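Local coordinates for protein sorbitol dehydrogenase (Gluconobacter oxydans, PDB 5ITG) that oxidises D-sorbitol, probably to L-sorbose with NADP as cofactor, as a Rossmann-fold member of the mannitol dehydrogenase family, at residues Ala16-Asp20 with Glu46-Glu50; Cys80-Leu84 with Val95-Gly99; Glu86-Ser90 with Ser359-Ala365; Ala122-Val126 with Phe269-Pro274. One frame throughout, in Å; residues are numbered along the deposited sequence.

Contact 1 of 4, residues Ala16-Asp20 with Glu46-Glu50; sequences APPYD and EQILE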
# COMPACT_ATOMS: atom_id res chain seq x y z
N ALA A 16 -19.94 -6.95 16.56
CA ALA A 16 -19.14 -6.37 17.62
C ALA A 16 -17.85 -7.16 17.76
O ALA A 16 -17.71 -8.24 17.19
CB ALA A 16 -19.91 -6.39 18.93
N PRO A 17 -16.87 -6.62 18.51
CA PRO A 17 -15.61 -7.35 18.68
C PRO A 17 -15.89 -8.77 19.15
O PRO A 17 -16.63 -8.98 20.10
CB PRO A 17 -14.89 -6.52 19.73
CG PRO A 17 -15.34 -5.13 19.40
CD PRO A 17 -16.82 -5.31 19.18
N PRO A 18 -15.31 -9.77 18.47
CA PRO A 18 -15.51 -11.18 18.84
C PRO A 18 -14.64 -11.65 20.01
O PRO A 18 -13.99 -12.69 19.93
CB PRO A 18 -15.16 -11.91 17.55
CG PRO A 18 -14.02 -11.09 17.03
CD PRO A 18 -14.53 -9.66 17.23
N TYR A 19 -14.65 -10.88 21.09
CA TYR A 19 -13.86 -11.21 22.28
C TYR A 19 -14.22 -10.25 23.41
O TYR A 19 -14.84 -9.22 23.18
CB TYR A 19 -12.37 -11.10 21.96
CG TYR A 19 -11.99 -9.77 21.35
CD1 TYR A 19 -11.88 -8.62 22.14
CD2 TYR A 19 -11.78 -9.64 19.98
CE1 TYR A 19 -11.57 -7.39 21.58
CE2 TYR A 19 -11.48 -8.41 19.41
CZ TYR A 19 -11.37 -7.29 20.21
OH TYR A 19 -11.06 -6.08 19.66
N ASP A 20 -13.85 -10.60 24.64
CA ASP A 20 -14.14 -9.74 25.77
C ASP A 20 -13.18 -8.56 25.70
O ASP A 20 -11.98 -8.71 25.92
CB ASP A 20 -13.93 -10.50 27.09
CG ASP A 20 -14.54 -9.78 28.28
OD1 ASP A 20 -14.49 -8.53 28.31
OD2 ASP A 20 -15.05 -10.47 29.18
N GLU A 46 -7.62 -7.99 15.19
CA GLU A 46 -8.97 -8.14 15.72
C GLU A 46 -9.44 -9.59 15.66
O GLU A 46 -10.21 -10.05 16.50
CB GLU A 46 -9.94 -7.26 14.92
CG GLU A 46 -11.38 -7.30 15.41
CD GLU A 46 -11.63 -6.34 16.55
OE1 GLU A 46 -10.67 -6.02 17.28
OE2 GLU A 46 -12.79 -5.92 16.73
N GLN A 47 -8.96 -10.32 14.65
CA GLN A 47 -9.35 -11.71 14.44
C GLN A 47 -8.54 -12.76 15.21
O GLN A 47 -8.87 -13.94 15.15
CB GLN A 47 -9.31 -12.03 12.95
CG GLN A 47 -10.21 -11.14 12.12
CD GLN A 47 -9.95 -11.28 10.64
OE1 GLN A 47 -10.19 -12.33 10.05
NE2 GLN A 47 -9.44 -10.21 10.02
N ILE A 48 -7.49 -12.35 15.91
CA ILE A 48 -6.71 -13.31 16.69
C ILE A 48 -6.71 -12.95 18.17
O ILE A 48 -6.11 -13.65 18.99
CB ILE A 48 -5.24 -13.38 16.18
CG1 ILE A 48 -4.62 -11.99 16.11
CG2 ILE A 48 -5.20 -14.05 14.81
CD1 ILE A 48 -4.30 -11.38 17.47
N LEU A 49 -7.40 -11.86 18.51
CA LEU A 49 -7.47 -11.41 19.90
C LEU A 49 -8.26 -12.38 20.78
O LEU A 49 -8.08 -12.42 22.00
CB LEU A 49 -8.12 -10.02 19.94
CG LEU A 49 -7.36 -8.90 20.66
CD1 LEU A 49 -5.88 -8.96 20.33
CD2 LEU A 49 -7.95 -7.56 20.26
N GLU A 50 -9.12 -13.17 20.15
CA GLU A 50 -9.92 -14.16 20.88
C GLU A 50 -9.06 -15.39 21.16
O GLU A 50 -9.45 -16.27 21.91
CB GLU A 50 -11.14 -14.56 20.04
CG GLU A 50 -10.78 -15.21 18.72
CD GLU A 50 -12.00 -15.53 17.88
OE1 GLU A 50 -12.88 -16.26 18.37
OE2 GLU A 50 -12.06 -15.04 16.72
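The ring of Tyr19 is gripped on both faces and at its edge. Leu49 covers one face: its CB sits 3.6 Å above the ring plane near the rim, and its CD2 makes a CH-pi contact 3.9 Å from the ring centroid. Over the opposite face, from the ring's own segment, comes CB of Pro17. At the hydroxyl end, OE1 of Glu46 lies in the ring plane. The carboxylate itself is turned almost perpendicular to the ring, 88° between planes. Two loops meet here, one between strands 14-15 and 26-31, the other between helix 41-46 and strand 56-61 of the Rossmann fold. Pro18 is the centre of an inverse gamma turn just before Tyr19, whose CB points toward the second loop.

Tyr19 OH donates a hydrogen bond to Glu46 OE1; the modelled length of 2.4 Å is very short and should be taken as doubtful. Glu46 gets there by a bend at chi2 (84°), which turns its carboxylate to the tyrosine hydroxyl. Its other oxygen, OE2, takes a hydrogen bond from the backbone N of Gly99 on strand 93-106 and lies 3.7 Å from Pro17 CB. One carboxylate therefore ties the tyrosine and the backbone at Gly99 to the chain leaving helix 41-46. Ile24 touches both Tyr19 and Leu49. Further out, at the exposed end of the contact, the carbonyl O of Pro18 rests 3.4 Å from Glu50 CB.

Contact 2 of 4, residues Cys80-Leu84 with Val95-Gly99; sequences CLYSL and VRVMG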
# COMPACT_ATOMS: atom_id res chain seq x y z
N CYS A 80 -11.95 4.52 21.85
CA CYS A 80 -11.09 4.09 20.74
C CYS A 80 -11.76 3.11 19.79
O CYS A 80 -11.11 2.56 18.90
CB CYS A 80 -9.78 3.51 21.28
SG CYS A 80 -8.66 4.78 21.94
N LEU A 81 -13.06 2.90 19.97
CA LEU A 81 -13.83 2.01 19.11
C LEU A 81 -14.24 2.76 17.84
O LEU A 81 -14.51 3.96 17.89
CB LEU A 81 -15.10 1.54 19.82
CG LEU A 81 -15.02 0.68 21.08
CD1 LEU A 81 -16.37 0.72 21.79
CD2 LEU A 81 -14.64 -0.75 20.73
N TYR A 82 -14.30 2.05 16.72
CA TYR A 82 -14.70 2.66 15.46
C TYR A 82 -15.34 1.60 14.57
O TYR A 82 -15.15 0.41 14.78
CB TYR A 82 -13.51 3.30 14.74
CG TYR A 82 -12.41 2.34 14.39
CD1 TYR A 82 -11.42 2.01 15.33
CD2 TYR A 82 -12.35 1.74 13.14
CE1 TYR A 82 -10.41 1.10 15.02
CE2 TYR A 82 -11.34 0.83 12.82
CZ TYR A 82 -10.37 0.52 13.76
OH TYR A 82 -9.38 -0.38 13.46
N SER A 83 -16.11 2.04 13.58
CA SER A 83 -16.76 1.08 12.69
C SER A 83 -16.04 0.94 11.37
O SER A 83 -15.54 1.91 10.80
CB SER A 83 -18.21 1.49 12.43
OG SER A 83 -18.28 2.67 11.67
N LEU A 84 -15.99 -0.29 10.88
CA LEU A 84 -15.35 -0.58 9.62
C LEU A 84 -16.34 -1.27 8.71
O LEU A 84 -16.81 -2.37 9.01
CB LEU A 84 -14.13 -1.49 9.82
CG LEU A 84 -13.51 -2.03 8.52
CD1 LEU A 84 -13.09 -0.87 7.63
CD2 LEU A 84 -12.30 -2.91 8.85
N VAL A 95 -20.73 -4.37 8.25
CA VAL A 95 -20.10 -3.42 9.15
C VAL A 95 -19.84 -4.02 10.52
O VAL A 95 -20.62 -4.83 11.03
CB VAL A 95 -20.95 -2.13 9.30
CG1 VAL A 95 -22.30 -2.44 9.91
CG2 VAL A 95 -20.20 -1.10 10.14
N ARG A 96 -18.72 -3.62 11.12
CA ARG A 96 -18.34 -4.13 12.43
C ARG A 96 -17.66 -3.05 13.27
O ARG A 96 -17.07 -2.11 12.73
CB ARG A 96 -17.39 -5.32 12.27
CG ARG A 96 -16.07 -4.98 11.59
CD ARG A 96 -15.27 -6.24 11.31
NE ARG A 96 -15.06 -7.01 12.53
CZ ARG A 96 -14.70 -8.29 12.56
NH1 ARG A 96 -14.50 -8.95 11.43
NH2 ARG A 96 -14.53 -8.90 13.72
N VAL A 97 -17.76 -3.19 14.58
CA VAL A 97 -17.14 -2.25 15.50
C VAL A 97 -15.84 -2.90 15.94
O VAL A 97 -15.84 -3.98 16.54
CB VAL A 97 -18.05 -1.97 16.72
CG1 VAL A 97 -17.36 -1.01 17.69
CG2 VAL A 97 -19.36 -1.38 16.25
N MSE A 98 -14.73 -2.24 15.64
CA MSE A 98 -13.39 -2.73 15.94
C MSE A 98 -12.93 -2.36 17.35
O MSE A 98 -13.04 -1.21 17.76
CB MSE A 98 -12.41 -2.14 14.93
CG MSE A 98 -12.79 -2.41 13.48
SE MSE A 98 -12.14 -4.12 12.90
CE MSE A 98 -10.27 -3.65 12.81
N GLY A 99 -12.37 -3.33 18.07
CA GLY A 99 -11.91 -3.06 19.42
C GLY A 99 -10.42 -3.24 19.69
O GLY A 99 -9.96 -2.99 20.81
O HOH W 1 -10.73 -0.04 18.66
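Tyr82 tucks its CG between its own N and carbonyl carbon (chi1 60°), while Met98, a selenomethionine, holds CG beside its N (chi1 -55°) and then folds at chi2 and chi3. The two turns lay the methionine over the ring: CB makes a CH-pi contact 3.8 Å from the ring centroid, CG follows along the rim at CE2, and the terminal CE curls round to 3.5 Å from Tyr82 OH. That hydroxyl bonds to the carbonyl O of Arg38, whose side chain also makes a cation-pi contact with the ring.

Leu84 CB continues the same face, packing on Met98 CG. Beneath lies the antiparallel beta hairpin of strands 82-87 and 93-106, in the Rossmann-domain sheet. Leu84 and Arg96 are a hydrogen-bonded pair: Leu84 N reaches Arg96 O at 2.8 Å and Arg96 N returns to Leu84 O at 3.1 Å. Ser83 and Val97 form the neighbouring non-hydrogen-bonded pair, and Ser83 OG hydrogen-bonds to Asp251 OD2. Met98 N bonds Tyr82 O at 2.8 Å, whereas the buried Tyr82 N has no partner. Beside this pair a water lies 2.6 Å from Cys80 O and 2.7 Å from Met98 O.

Contact 3 of 4, residues Glu86-Ser90 with Ser359-Ala365; sequences ETAPS and SRFSNKA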
# COMPACT_ATOMS: atom_id res chain seq x y z
N GLU A 86 -17.07 -3.04 5.18
CA GLU A 86 -16.33 -3.77 4.15
C GLU A 86 -17.28 -3.99 2.97
O GLU A 86 -18.31 -4.64 3.11
CB GLU A 86 -15.85 -5.11 4.71
CG GLU A 86 -14.75 -4.94 5.75
CD GLU A 86 -14.48 -6.21 6.53
OE1 GLU A 86 -15.22 -6.49 7.50
OE2 GLU A 86 -13.53 -6.94 6.17
N THR A 87 -16.93 -3.44 1.82
CA THR A 87 -17.77 -3.54 0.63
C THR A 87 -17.21 -4.44 -0.47
O THR A 87 -16.10 -4.22 -0.95
CB THR A 87 -18.02 -2.14 0.05
OG1 THR A 87 -18.55 -1.29 1.07
CG2 THR A 87 -19.00 -2.21 -1.12
N ALA A 88 -17.99 -5.43 -0.87
CA ALA A 88 -17.59 -6.39 -1.90
C ALA A 88 -17.98 -5.89 -3.30
O ALA A 88 -18.82 -5.01 -3.43
CB ALA A 88 -18.24 -7.73 -1.64
N PRO A 89 -17.35 -6.44 -4.35
CA PRO A 89 -17.66 -6.02 -5.72
C PRO A 89 -19.13 -6.27 -6.09
O PRO A 89 -19.67 -5.66 -7.02
CB PRO A 89 -16.70 -6.85 -6.56
CG PRO A 89 -15.53 -7.07 -5.63
CD PRO A 89 -16.23 -7.40 -4.34
N SER A 90 -19.76 -7.18 -5.35
CA SER A 90 -21.16 -7.53 -5.58
C SER A 90 -22.06 -6.38 -5.12
O SER A 90 -23.26 -6.36 -5.39
CB SER A 90 -21.53 -8.79 -4.79
OG SER A 90 -21.43 -8.56 -3.39
N SER A 359 -11.89 -9.04 -10.28
CA SER A 359 -13.00 -8.76 -9.37
C SER A 359 -12.84 -7.43 -8.64
O SER A 359 -13.79 -6.66 -8.50
CB SER A 359 -13.14 -9.89 -8.36
OG SER A 359 -14.15 -9.59 -7.41
N ARG A 360 -11.63 -7.16 -8.17
CA ARG A 360 -11.36 -5.93 -7.45
C ARG A 360 -11.56 -4.70 -8.31
O ARG A 360 -12.14 -3.71 -7.86
CB ARG A 360 -9.94 -5.95 -6.88
CG ARG A 360 -9.76 -7.01 -5.80
CD ARG A 360 -8.33 -7.08 -5.31
NE ARG A 360 -7.91 -5.87 -4.60
CZ ARG A 360 -6.64 -5.56 -4.35
NH1 ARG A 360 -5.67 -6.38 -4.76
NH2 ARG A 360 -6.33 -4.45 -3.69
N PHE A 361 -11.09 -4.77 -9.56
CA PHE A 361 -11.24 -3.65 -10.48
C PHE A 361 -12.73 -3.38 -10.76
O PHE A 361 -13.10 -2.27 -11.13
CB PHE A 361 -10.51 -3.93 -11.81
CG PHE A 361 -9.00 -3.94 -11.71
CD1 PHE A 361 -8.34 -3.51 -10.56
CD2 PHE A 361 -8.23 -4.38 -12.79
CE1 PHE A 361 -6.94 -3.51 -10.48
CE2 PHE A 361 -6.82 -4.38 -12.73
CZ PHE A 361 -6.18 -3.94 -11.57
N SER A 362 -13.57 -4.39 -10.57
CA SER A 362 -15.01 -4.23 -10.79
C SER A 362 -15.75 -3.68 -9.57
O SER A 362 -16.97 -3.46 -9.63
CB SER A 362 -15.64 -5.57 -11.17
OG SER A 362 -15.83 -6.38 -10.01
N ASN A 363 -15.04 -3.45 -8.46
CA ASN A 363 -15.67 -2.93 -7.24
C ASN A 363 -16.00 -1.46 -7.47
O ASN A 363 -15.13 -0.60 -7.37
CB ASN A 363 -14.72 -3.06 -6.04
CG ASN A 363 -15.44 -2.91 -4.70
OD1 ASN A 363 -16.37 -2.11 -4.56
ND2 ASN A 363 -15.01 -3.68 -3.70
N LYS A 364 -17.26 -1.16 -7.79
CA LYS A 364 -17.64 0.23 -8.05
C LYS A 364 -17.36 1.20 -6.91
O LYS A 364 -16.96 2.35 -7.14
CB LYS A 364 -19.12 0.29 -8.47
CG LYS A 364 -19.42 -0.51 -9.74
CD LYS A 364 -20.82 -0.24 -10.28
CE LYS A 364 -20.92 1.13 -10.96
NZ LYS A 364 -20.20 1.18 -12.27
N ALA A 365 -17.55 0.76 -5.67
CA ALA A 365 -17.29 1.65 -4.53
C ALA A 365 -15.83 2.08 -4.43
O ALA A 365 -15.52 3.14 -3.91
CB ALA A 365 -17.72 0.96 -3.23
O HOH W 2 -19.22 -1.99 -4.80
O HOH W 3 -19.60 -2.96 -7.35
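The ring of Pro89 lies against the C-terminal end of helix 350-361, its CG 3.4 Å from both the carbonyl O and the OG of Ser359. Pro89 CB, next along the ring, comes to 3.6 Å from Ser362 OG. That hydroxyl is already engaged: it donates back to Ser359 O at 2.6 Å, and the proline thus packs against a hydroxyl that is bonded back to the last turn of the helix.

Asn363, just past the helix, makes the direct bond between the segments. Its CG is anti to the backbone N (chi1 -164°), which sends the amide across the proline at about a right angle. ND2 then donates to Thr87 O at 3.0 Å with the N-H pointing well at its target (159°). Thr87 O lies in the amide plane of Asn363, although the nitrogen stands well above the carbonyl plane of Thr87. The other amide atom, OD1, accepts a hydrogen bond from a water at 2.9 Å, and this water also reaches Ala88 O through a weak bond. A second water bridges more firmly, donating a hydrogen bond to Pro89 O at 2.7 Å and accepting one from Lys364 N. Thr87 CG2 also meets Ala365 CB, 4.0 Å away.

Here the end of strand 82-87, in the Rossmann domain, meets the domain that follows it in the mannitol dehydrogenase family. Glu258 of strand 255-258 joins the same seam, salt-bridged to Arg360. The proline ring supplies most of the buried surface, while directional hold comes from one direct hydrogen bond and two bridging waters, one of them weakly bound to Ala88, so the interdomain seam relies largely on shape and solvent.

Contact 4 of 4, residues Ala122-Val126 with Phe269-Pro274; sequences AIRIV and FADGRP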
# COMPACT_ATOMS: atom_id res chain seq x y z
N ALA A 122 5.60 -6.28 27.81
CA ALA A 122 4.45 -6.85 27.10
C ALA A 122 4.38 -6.35 25.67
O ALA A 122 3.79 -7.00 24.80
CB ALA A 122 3.16 -6.52 27.84
N ILE A 123 4.97 -5.18 25.41
CA ILE A 123 5.00 -4.62 24.07
C ILE A 123 6.14 -5.32 23.33
O ILE A 123 7.31 -5.07 23.60
CB ILE A 123 5.24 -3.10 24.11
CG1 ILE A 123 3.99 -2.41 24.67
CG2 ILE A 123 5.58 -2.58 22.72
CD1 ILE A 123 2.70 -2.77 23.94
N ARG A 124 5.78 -6.21 22.42
CA ARG A 124 6.77 -6.98 21.68
C ARG A 124 6.89 -6.62 20.20
O ARG A 124 7.79 -7.09 19.49
CB ARG A 124 6.44 -8.46 21.84
CG ARG A 124 6.51 -8.92 23.29
CD ARG A 124 6.08 -10.37 23.46
NE ARG A 124 4.64 -10.52 23.63
CZ ARG A 124 4.01 -11.69 23.59
NH1 ARG A 124 4.69 -12.81 23.39
NH2 ARG A 124 2.70 -11.74 23.77
N ILE A 125 5.99 -5.76 19.73
CA ILE A 125 6.01 -5.31 18.35
C ILE A 125 5.70 -3.83 18.27
O ILE A 125 4.78 -3.34 18.93
CB ILE A 125 4.96 -6.04 17.48
CG1 ILE A 125 5.34 -7.52 17.33
CG2 ILE A 125 4.88 -5.37 16.10
CD1 ILE A 125 4.26 -8.34 16.65
N VAL A 126 6.46 -3.12 17.45
CA VAL A 126 6.24 -1.70 17.23
C VAL A 126 5.97 -1.57 15.73
O VAL A 126 6.89 -1.71 14.92
CB VAL A 126 7.47 -0.87 17.62
CG1 VAL A 126 7.24 0.60 17.27
CG2 VAL A 126 7.74 -1.01 19.12
N PHE A 269 10.57 -12.34 13.94
CA PHE A 269 10.19 -11.57 15.10
C PHE A 269 11.19 -11.74 16.24
O PHE A 269 11.66 -12.84 16.51
CB PHE A 269 8.76 -11.93 15.53
CG PHE A 269 7.71 -11.41 14.58
CD1 PHE A 269 7.56 -11.97 13.31
CD2 PHE A 269 6.96 -10.29 14.90
CE1 PHE A 269 6.68 -11.41 12.38
CE2 PHE A 269 6.08 -9.72 13.98
CZ PHE A 269 5.94 -10.28 12.72
N ALA A 270 11.52 -10.63 16.89
CA ALA A 270 12.50 -10.62 17.97
C ALA A 270 12.01 -11.23 19.27
O ALA A 270 12.78 -11.89 19.98
CB ALA A 270 12.97 -9.19 18.23
N ASP A 271 10.75 -11.02 19.60
CA ASP A 271 10.22 -11.54 20.85
C ASP A 271 8.76 -11.97 20.76
O ASP A 271 7.92 -11.47 21.51
CB ASP A 271 10.41 -10.48 21.94
CG ASP A 271 10.12 -11.00 23.32
OD1 ASP A 271 10.27 -12.22 23.54
OD2 ASP A 271 9.77 -10.19 24.20
N GLY A 272 8.47 -12.89 19.85
CA GLY A 272 7.11 -13.39 19.70
C GLY A 272 6.21 -12.56 18.81
O GLY A 272 6.51 -11.41 18.48
N ARG A 273 5.08 -13.16 18.43
CA ARG A 273 4.11 -12.50 17.57
C ARG A 273 2.75 -13.17 17.70
O ARG A 273 2.66 -14.32 18.15
CB ARG A 273 4.54 -12.58 16.11
CG ARG A 273 4.55 -14.00 15.55
CD ARG A 273 4.62 -14.00 14.03
NE ARG A 273 4.82 -15.32 13.43
CZ ARG A 273 3.88 -16.26 13.32
NH1 ARG A 273 2.65 -16.04 13.77
NH2 ARG A 273 4.18 -17.42 12.74
N PRO A 274 1.68 -12.47 17.32
CA PRO A 274 0.33 -13.03 17.39
C PRO A 274 0.23 -14.18 16.39
O PRO A 274 1.05 -14.30 15.49
CB PRO A 274 -0.56 -11.86 16.98
CG PRO A 274 0.26 -10.64 17.29
CD PRO A 274 1.65 -11.06 16.90
O HOH W 4 8.48 -9.70 18.48
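Ile125 reaches across to the 269-274 loop with its longer branch. CB leans toward the loop, CG1 is set beside the backbone N (chi1 -67°) and passes 4.0 Å from Phe269 CD2, and the extended chain beyond it brings CD1 between Phe269 and Pro274. There the methyl lies 3.5 Å from Phe269 CE2, approaching the ring obliquely, and 3.8 Å from Pro274 CD. CB of Arg273 sits over one face of the Phe269 ring.

Arg124, the preceding residue, meets Asp271. Its aliphatic stem runs past the aspartate, CG standing 3.6 Å from OD2; the still closer approach of CD to Asp271 O is doubtful in the model. The opposite charges stay unpaired with each other: Arg124 NE stays 5.2 Å from Asp271 OD2, the guanidinium is turned 69° from the carboxylate plane, and Asp271 OD1 makes its salt bridge to Lys181 instead.

The polar backbone is joined by one water rather than directly. It donates to Arg124 O at 2.9 Å and to Gly272 O at 2.6 Å, accepts from Asp271 N, and lies in plane at the edge of the Phe269 ring. Gly272 has a positive phi (85°), a backbone setting that suits glycine.

Strand 125-128 runs parallel between strands 26-31 and 184-187 in the Rossmann sheet, with Ile125 touching Ile28 on one neighbour and Thr184 and Met186 on the other. Phe269 also touches Thr184 and Met186, so the loop following strand 263-266 packs against strands 125-128 and 184-187 together.

Overall arrangement
Contact 2 is the buried one, a hairpin built from backbone hydrogen bonds; contacts 1 and 4 are partly buried loop contacts, and contact 3 lies at the surface. Contacts 2 and 3 share strand 82-87, and with contact 4 they reach the same sheet. Contact 1 borders contact 2, sharing the Glu46 carboxylate, and meets contact 4 where Ile48 packs on Pro274. Contacts 3 and 4 stand farthest apart, their centres about 34 Å from each other. Chemistry follows place: a carboxylate and a tyrosine link the loops of contact 1, contact 3 joins the domains through a proline, one amide hydrogen bond and bridging waters, and contact 4 combines apolar side chains with one bridging water.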